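Local coordinates for zinc-binding protein TroA (PDB 1K0F) that binds zinc with high affinity in the periplasm and delivers it to the membrane permease of the TroABC ABC transporter for import, at residues A[202-205]-A[206-210]; A[263-266]-A[267-271]. All coordinates share one frame; numbering follows the deposited sequence.

Both contacts are local ones, each running along a single helix: interaction 1 on helix 196-208 and the residues just past it, interaction 2 on helix 260-273 near the end of the chain. They follow one another in series, with centres about 23 Å apart and nearest atoms about 12 Å apart. Interaction 1 lies far out, about 26 Å from the centre of the chain, against strands 163-166 and 181-184 and helix 225-233, though the Leu-202 side chain is about 9 Å from that of the zinc ligand His-168. Interaction 2 sits about 12 Å from that centre, between strand 240-245 and the long helix 129-156; there Met-263 comes near the zinc-binding residues His-102 and Asp-248, whose site holds no metal in this zinc-free form.

Interaction 1: A[202-205]-A[206-210]; sequences LAAF and IAQRK
Arg-209 N donates to Phe-205 O over 3.0 Å in a nearly straight bond (N-H...O 169°), and one turn earlier Ile-206 N reaches Leu-202 O at 2.9 Å. Between these two bonds Ala-207 N reaches Ala-203 O, with a weaker branch to Ala-204 O, while Gln-208 N also donates to Ala-204 O. This is the closing alpha-helical ladder of helix 196-208, beyond which Lys-210 takes a positive phi and the chain turns out of the helix.

The side chain of Arg-209 folds back over the same turn. Bent at chi2 and chi3, it carries the guanidinium to the rim of the Phe-205 ring, where NH1 lies 3.1 Å from CE1. Because NH1 lies near the ring plane and not above it, it approaches the edge and makes no cation-pi stack; the ring and guanidinium planes are 63° apart. Nearer the main chain, Arg-209 CG packs 3.4 Å from Phe-205 CE1. NH1 itself is held by a salt bridge to Glu-181 on strand 181-184.

On the other side of the ring, CD2 of Phe-205 meets Ile-206 CG1 at 3.8 Å, the two side chains crossing at about a right angle. Ile-206 CD1 reaches back to CG of Leu-202 at 3.7 Å. Leu-202 and Phe-205 continue onto Val-165, and Leu-202 and Ile-206 onto Leu-228 of helix 225-233. Apolar groups thus fasten the helix to its neighbours, while the salt bridge to Glu-181 probably fixes the charged arm beside the phenylalanine.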
loop_
_atom_site.group_PDB
_atom_site.type_symbol
_atom_site.label_atom_id
_atom_site.label_comp_id
_atom_site.label_asym_id
_atom_site.label_seq_id
_atom_site.Cartn_x
_atom_site.Cartn_y
_atom_site.Cartn_z
ATOM N N LEU A 202 19.849 -12.117 -4.059
ATOM C CA LEU A 202 18.440 -12.456 -4.124
ATOM C C LEU A 202 18.182 -13.527 -5.174
ATOM O O LEU A 202 17.369 -14.428 -4.971
ATOM C CB LEU A 202 17.617 -11.216 -4.444
ATOM C CG LEU A 202 16.117 -11.409 -4.236
ATOM C CD1 LEU A 202 15.874 -12.052 -2.878
ATOM C CD2 LEU A 202 15.413 -10.072 -4.336
ATOM N N ALA A 203 18.877 -13.426 -6.300
ATOM C CA ALA A 203 18.715 -14.395 -7.372
ATOM C C ALA A 203 19.035 -15.789 -6.844
ATOM O O ALA A 203 18.212 -16.698 -6.924
ATOM C CB ALA A 203 19.630 -14.044 -8.531
ATOM N N ALA A 204 20.236 -15.955 -6.301
ATOM C CA ALA A 204 20.630 -17.248 -5.760
ATOM C C ALA A 204 19.700 -17.643 -4.620
ATOM O O ALA A 204 19.297 -18.792 -4.518
ATOM C CB ALA A 204 22.074 -17.200 -5.266
ATOM N N PHE A 205 19.360 -16.682 -3.767
ATOM C CA PHE A 205 18.486 -16.940 -2.636
ATOM C C PHE A 205 17.232 -17.652 -3.103
ATOM O O PHE A 205 16.812 -18.648 -2.521
ATOM C CB PHE A 205 18.090 -15.638 -1.967
ATOM C CG PHE A 205 16.862 -15.757 -1.140
ATOM C CD1 PHE A 205 16.877 -16.515 0.033
ATOM C CD2 PHE A 205 15.685 -15.127 -1.529
ATOM C CE1 PHE A 205 15.734 -16.648 0.817
ATOM C CE2 PHE A 205 14.524 -15.246 -0.759
ATOM C CZ PHE A 205 14.549 -16.013 0.425
ATOM N N ILE A 206 16.652 -17.127 -4.173
ATOM C CA ILE A 206 15.440 -17.672 -4.763
ATOM C C ILE A 206 15.737 -19.022 -5.426
ATOM O O ILE A 206 14.876 -19.903 -5.482
ATOM C CB ILE A 206 14.855 -16.684 -5.812
ATOM C CG1 ILE A 206 14.473 -15.371 -5.134
ATOM C CG2 ILE A 206 13.628 -17.281 -6.480
ATOM C CD1 ILE A 206 14.463 -14.194 -6.081
ATOM N N ALA A 207 16.960 -19.188 -5.922
ATOM C CA ALA A 207 17.344 -20.438 -6.577
ATOM C C ALA A 207 17.682 -21.509 -5.543
ATOM O O ALA A 207 17.445 -22.698 -5.761
ATOM C CB ALA A 207 18.533 -20.202 -7.491
ATOM N N GLN A 208 18.238 -21.073 -4.421
ATOM C CA GLN A 208 18.600 -21.976 -3.352
ATOM C C GLN A 208 17.310 -22.495 -2.729
ATOM O O GLN A 208 17.085 -23.701 -2.668
ATOM C CB GLN A 208 19.436 -21.233 -2.313
ATOM C CG GLN A 208 20.897 -21.655 -2.314
ATOM C CD GLN A 208 21.855 -20.486 -2.462
ATOM O OE1 GLN A 208 22.964 -20.635 -3.001
ATOM N NE2 GLN A 208 21.442 -19.316 -1.980
ATOM N N ARG A 209 16.460 -21.575 -2.286
ATOM C CA ARG A 209 15.190 -21.937 -1.672
ATOM C C ARG A 209 14.197 -22.436 -2.718
ATOM O O ARG A 209 13.119 -22.922 -2.379
ATOM C CB ARG A 209 14.609 -20.735 -0.920
ATOM C CG ARG A 209 15.639 -19.972 -0.094
ATOM C CD ARG A 209 15.949 -20.692 1.203
ATOM N NE ARG A 209 14.732 -21.009 1.943
ATOM C CZ ARG A 209 13.996 -20.108 2.585
ATOM N NH1 ARG A 209 14.357 -18.835 2.576
ATOM N NH2 ARG A 209 12.901 -20.477 3.243
ATOM N N LYS A 210 14.563 -22.309 -3.991
ATOM C CA LYS A 210 13.713 -22.768 -5.093
ATOM C C LYS A 210 12.287 -22.207 -5.050
ATOM O O LYS A 210 11.332 -22.960 -4.927
ATOM C CB LYS A 210 13.649 -24.302 -5.091
ATOM C CG LYS A 210 14.761 -24.989 -5.864
ATOM C CD LYS A 210 15.776 -25.614 -4.924
ATOM C CE LYS A 210 17.153 -25.722 -5.579
ATOM N NZ LYS A 210 17.497 -27.125 -5.982
#

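Interaction 2: A[263-266]-A[267-271]; sequences MVTH and NIDTI
His-266 carries CG anti to its own backbone nitrogen (chi1 154°), which swings the imidazole along the helix toward Thr-270; there a chi1 of -69° sets OG1 beside the backbone N, turned back toward the preceding turn. The hydroxyl comes over one face of the ring, offset toward the rim, with OG1 3.1 Å from CE1. Behind it Thr-270 CB makes a CH-pi contact, 4.2 Å from the ring centroid. OG1 also donates to His-266 O at 3.0 Å, from above the carbonyl plane. Thr-270 N reaches that oxygen at 2.8 Å from the opposite face, so two bonds from one residue grip a single carbonyl.

A threonine hydroxyl bonded to the carbonyl four residues earlier is a familiar feature of alpha-helices. Here it lies within helix 260-273, which packs between strand 240-245 and helix 129-156, with Met-263 near the zinc ligands His-102 and Asp-248. The backbone ladder continues with Asn-267 N to Met-263 O and Ile-268 N to Val-264 O. A hydrogen bond from His-266 NE2 to Glu-244 O fixes the imidazole to the strand.

Asn-267 OD1 lies in the plane of the His-266 ring, at its edge, 3.3 Å from CD2, and takes a hydrogen bond from Phe-246 N. On the far flank Thr-265 and Asp-269 run side by side, Thr-265 CG2 3.5 Å from Asp-269 OD2, with Asp-269 OD1 bonded to Tyr-149 OH of helix 129-156.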
loop_
_atom_site.group_PDB
_atom_site.type_symbol
_atom_site.label_atom_id
_atom_site.label_comp_id
_atom_site.label_asym_id
_atom_site.label_seq_id
_atom_site.Cartn_x
_atom_site.Cartn_y
_atom_site.Cartn_z
ATOM N N MET A 263 -7.826 -4.948 -3.851
ATOM C CA MET A 263 -6.408 -4.823 -4.144
ATOM C C MET A 263 -5.627 -5.836 -3.328
ATOM O O MET A 263 -4.727 -6.505 -3.840
ATOM C CB MET A 263 -5.907 -3.421 -3.800
ATOM C CG MET A 263 -4.401 -3.352 -3.536
ATOM S SD MET A 263 -3.971 -2.510 -1.997
ATOM C CE MET A 263 -2.399 -1.732 -2.475
ATOM N N VAL A 264 -5.976 -5.919 -2.046
ATOM C CA VAL A 264 -5.328 -6.843 -1.115
ATOM C C VAL A 264 -5.780 -8.289 -1.354
ATOM O O VAL A 264 -5.015 -9.241 -1.141
ATOM C CB VAL A 264 -5.632 -6.452 0.348
ATOM C CG1 VAL A 264 -5.042 -7.475 1.291
ATOM C CG2 VAL A 264 -5.070 -5.076 0.636
ATOM N N THR A 265 -7.024 -8.454 -1.795
ATOM C CA THR A 265 -7.527 -9.783 -2.061
ATOM C C THR A 265 -6.739 -10.293 -3.232
ATOM O O THR A 265 -6.334 -11.451 -3.262
ATOM C CB THR A 265 -9.011 -9.773 -2.430
ATOM O OG1 THR A 265 -9.781 -9.468 -1.263
ATOM C CG2 THR A 265 -9.426 -11.133 -2.942
ATOM N N HIS A 266 -6.512 -9.418 -4.202
ATOM C CA HIS A 266 -5.755 -9.805 -5.372
ATOM C C HIS A 266 -4.382 -10.244 -4.928
ATOM O O HIS A 266 -3.852 -11.246 -5.405
ATOM C CB HIS A 266 -5.576 -8.642 -6.337
ATOM C CG HIS A 266 -4.355 -8.770 -7.195
ATOM N ND1 HIS A 266 -4.385 -9.335 -8.450
ATOM C CD2 HIS A 266 -3.053 -8.508 -6.929
ATOM C CE1 HIS A 266 -3.154 -9.406 -8.923
ATOM N NE2 HIS A 266 -2.331 -8.918 -8.017
ATOM N N ASN A 267 -3.807 -9.473 -4.017
ATOM C CA ASN A 267 -2.467 -9.758 -3.529
ATOM C C ASN A 267 -2.329 -11.168 -2.969
ATOM O O ASN A 267 -1.636 -11.998 -3.554
ATOM C CB ASN A 267 -2.059 -8.703 -2.489
ATOM C CG ASN A 267 -1.398 -7.467 -3.130
ATOM O OD1 ASN A 267 -1.426 -7.283 -4.354
ATOM N ND2 ASN A 267 -0.804 -6.618 -2.296
ATOM N N ILE A 268 -2.987 -11.448 -1.846
ATOM C CA ILE A 268 -2.924 -12.776 -1.232
ATOM C C ILE A 268 -3.367 -13.871 -2.192
ATOM O O ILE A 268 -2.805 -14.968 -2.200
ATOM C CB ILE A 268 -3.798 -12.852 0.052
ATOM C CG1 ILE A 268 -3.171 -13.831 1.030
ATOM C CG2 ILE A 268 -5.220 -13.305 -0.272
ATOM C CD1 ILE A 268 -1.904 -13.319 1.628
ATOM N N ASP A 269 -4.371 -13.589 -3.011
ATOM C CA ASP A 269 -4.822 -14.596 -3.950
ATOM C C ASP A 269 -3.614 -14.918 -4.804
ATOM O O ASP A 269 -3.024 -15.980 -4.686
ATOM C CB ASP A 269 -5.961 -14.045 -4.816
ATOM C CG ASP A 269 -7.289 -14.033 -4.085
ATOM O OD1 ASP A 269 -7.278 -14.084 -2.844
ATOM O OD2 ASP A 269 -8.342 -13.966 -4.755
ATOM N N THR A 270 -3.233 -13.965 -5.646
ATOM C CA THR A 270 -2.096 -14.125 -6.546
ATOM C C THR A 270 -0.884 -14.798 -5.916
ATOM O O THR A 270 -0.297 -15.714 -6.498
ATOM C CB THR A 270 -1.661 -12.759 -7.092
ATOM O OG1 THR A 270 -2.675 -12.266 -7.976
ATOM C CG2 THR A 270 -0.336 -12.871 -7.840
ATOM N N ILE A 271 -0.522 -14.354 -4.716
ATOM C CA ILE A 271 0.650 -14.884 -4.031
ATOM C C ILE A 271 0.552 -16.352 -3.650
ATOM O O ILE A 271 1.283 -17.183 -4.196
ATOM C CB ILE A 271 0.980 -14.051 -2.778
ATOM C CG1 ILE A 271 1.458 -12.659 -3.198
ATOM C CG2 ILE A 271 2.070 -14.737 -1.951
ATOM C CD1 ILE A 271 1.632 -11.718 -2.049
#